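Local structure of receptor-like protein kinase ANXUR1 (Arabidopsis thaliana, 6FIG) at residues L75-F80 and G155-Q160. The protein is a plant receptor kinase involved in reproduction, whose ectodomain of tandem malectin-like modules probably senses extracellular signals for an intracellular serine/threonine kinase. Sequence-based numbering, arbitrary orientation.
Sequences LLRLYF and GIEVIQ
L75-F80 and G155-Q160 run antiparallel as neighbouring beta strands, their axes 4.7 Å apart at closest approach and their directions 171° apart. L75 with I159, R77 with E157 and Y79 with G155 form hydrogen-bonded pairs; G155 N to Y79 O is weak (3.3 Å). L76 with V158 and L78 with I156 are the non-hydrogen-bonded pairs.

Alternation sorts the side chains by face. On one, L76 CD1 reaches V158 CG2 at 3.8 Å and I156 CG2 at 4.0 Å, an apolar layer packed on I138 and L136 of strand 135-142. The other face is mixed: L75 and I159 touch through their CB atoms beside a polar cluster. There E157 OE1 accepts from R77 NH1 through a nearly straight hydrogen bond (3.0 Å, 169°), part of a salt bridge, and from Y79 OH (2.7 Å), from opposite carboxylate faces. R77, extended from CG to NE (chi3 -175°), presents its guanidinium edge to E157, while I159 CD1 lies over one face, 3.5 Å from NH1. E125 also pairs with R77, and K20 with E157.

One apolar face turned to a facing sheet is the general beta-sandwich pattern, here in the malectin-like domain beside calcium-site residue N154.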
loop_
_atom_site.group_PDB
_atom_site.type_symbol
_atom_site.label_atom_id
_atom_site.label_comp_id
_atom_site.label_asym_id
_atom_site.label_seq_id
_atom_site.Cartn_x
_atom_site.Cartn_y
_atom_site.Cartn_z
ATOM N N LEU A 75 5.613 1.337 13.280
ATOM C CA LEU A 75 5.482 2.771 13.365
ATOM C C LEU A 75 4.163 3.111 14.036
ATOM O O LEU A 75 3.120 2.505 13.729
ATOM C CB LEU A 75 5.479 3.438 11.997
ATOM C CG LEU A 75 6.762 3.592 11.260
ATOM C CD1 LEU A 75 6.546 4.216 9.889
ATOM C CD2 LEU A 75 7.806 4.386 12.043
ATOM N N LEU A 76 4.212 4.047 14.971
ATOM C CA LEU A 76 3.025 4.593 15.613
ATOM C C LEU A 76 3.054 6.070 15.377
ATOM O O LEU A 76 4.059 6.734 15.718
ATOM C CB LEU A 76 3.017 4.294 17.105
ATOM C CG LEU A 76 1.979 5.032 17.952
ATOM C CD1 LEU A 76 0.564 4.572 17.608
ATOM C CD2 LEU A 76 2.228 4.799 19.435
ATOM N N ARG A 77 1.988 6.626 14.818
ATOM C CA ARG A 77 1.849 8.052 14.680
ATOM C C ARG A 77 0.648 8.565 15.445
ATOM O O ARG A 77 -0.415 7.948 15.401
ATOM C CB ARG A 77 1.663 8.468 13.230
ATOM C CG ARG A 77 2.874 8.182 12.379
ATOM C CD ARG A 77 2.645 8.547 10.943
ATOM N NE ARG A 77 3.805 8.147 10.158
ATOM C CZ ARG A 77 3.768 7.605 8.947
ATOM N NH1 ARG A 77 2.632 7.366 8.313
ATOM N NH2 ARG A 77 4.907 7.254 8.363
ATOM N N LEU A 78 0.835 9.700 16.087
ATOM C CA LEU A 78 -0.212 10.383 16.835
ATOM C C LEU A 78 -0.362 11.777 16.237
ATOM O O LEU A 78 0.619 12.531 16.149
ATOM C CB LEU A 78 0.166 10.484 18.308
ATOM C CG LEU A 78 0.479 9.148 18.988
ATOM C CD1 LEU A 78 0.902 9.379 20.409
ATOM C CD2 LEU A 78 -0.708 8.190 18.949
ATOM N N TYR A 79 -1.582 12.108 15.813
ATOM C CA TYR A 79 -1.899 13.381 15.153
ATOM C C TYR A 79 -2.666 14.270 16.121
ATOM O O TYR A 79 -3.678 13.833 16.688
ATOM C CB TYR A 79 -2.771 13.151 13.912
ATOM C CG TYR A 79 -2.091 12.422 12.762
ATOM C CD1 TYR A 79 -1.731 11.082 12.856
ATOM C CD2 TYR A 79 -1.820 13.089 11.566
ATOM C CE1 TYR A 79 -1.098 10.427 11.804
ATOM C CE2 TYR A 79 -1.205 12.442 10.495
ATOM C CZ TYR A 79 -0.853 11.113 10.615
ATOM O OH TYR A 79 -0.242 10.504 9.534
ATOM N N PHE A 80 -2.212 15.507 16.266
ATOM C CA PHE A 80 -2.837 16.471 17.155
ATOM C C PHE A 80 -3.088 17.802 16.455
ATOM O O PHE A 80 -2.212 18.327 15.767
ATOM C CB PHE A 80 -1.926 16.727 18.342
ATOM C CG PHE A 80 -1.607 15.505 19.148
ATOM C CD1 PHE A 80 -2.543 14.960 19.998
ATOM C CD2 PHE A 80 -0.347 14.894 19.052
ATOM C CE1 PHE A 80 -2.234 13.835 20.751
ATOM C CE2 PHE A 80 -0.042 13.776 19.803
ATOM C CZ PHE A 80 -0.982 13.247 20.660
ATOM N N GLY A 155 -5.847 11.662 15.380
ATOM C CA GLY A 155 -5.562 10.531 14.521
ATOM C C GLY A 155 -4.519 9.610 15.105
ATOM O O GLY A 155 -3.614 10.051 15.820
ATOM N N ILE A 156 -4.661 8.331 14.792
ATOM C CA ILE A 156 -3.690 7.308 15.197
ATOM C C ILE A 156 -3.370 6.432 13.994
ATOM O O ILE A 156 -4.281 5.941 13.358
ATOM C CB ILE A 156 -4.223 6.433 16.355
ATOM C CG1 ILE A 156 -4.519 7.288 17.586
ATOM C CG2 ILE A 156 -3.220 5.341 16.711
ATOM C CD1 ILE A 156 -5.216 6.546 18.712
ATOM N N GLU A 157 -2.078 6.241 13.680
ATOM C CA GLU A 157 -1.672 5.192 12.735
ATOM C C GLU A 157 -0.764 4.182 13.398
ATOM O O GLU A 157 0.094 4.546 14.202
ATOM C CB GLU A 157 -0.941 5.722 11.505
ATOM C CG GLU A 157 -1.694 6.673 10.626
ATOM C CD GLU A 157 -0.910 6.905 9.349
ATOM O OE1 GLU A 157 -0.116 7.854 9.322
ATOM O OE2 GLU A 157 -1.061 6.088 8.415
ATOM N N VAL A 158 -1.000 2.920 13.086
ATOM C CA VAL A 158 -0.121 1.816 13.441
ATOM C C VAL A 158 0.216 1.074 12.177
ATOM O O VAL A 158 -0.669 0.597 11.491
ATOM C CB VAL A 158 -0.775 0.891 14.472
ATOM C CG1 VAL A 158 0.166 -0.262 14.807
ATOM C CG2 VAL A 158 -1.116 1.680 15.719
ATOM N N ILE A 159 1.513 0.973 11.874
ATOM C CA ILE A 159 2.011 0.472 10.594
ATOM C C ILE A 159 3.140 -0.505 10.896
ATOM O O ILE A 159 4.164 -0.104 11.460
ATOM C CB ILE A 159 2.569 1.628 9.747
ATOM C CG1 ILE A 159 1.494 2.706 9.481
ATOM C CG2 ILE A 159 3.146 1.120 8.433
ATOM C CD1 ILE A 159 2.061 4.070 9.185
ATOM N N GLN A 160 2.972 -1.756 10.514
ATOM C CA GLN A 160 4.057 -2.733 10.615
ATOM C C GLN A 160 5.229 -2.297 9.731
ATOM O O GLN A 160 5.020 -1.878 8.592
ATOM C CB GLN A 160 3.587 -4.117 10.183
ATOM C CG GLN A 160 4.560 -5.208 10.559
ATOM C CD GLN A 160 4.085 -6.568 10.149
ATOM O OE1 GLN A 160 3.054 -7.047 10.643
ATOM N NE2 GLN A 160 4.834 -7.208 9.261
#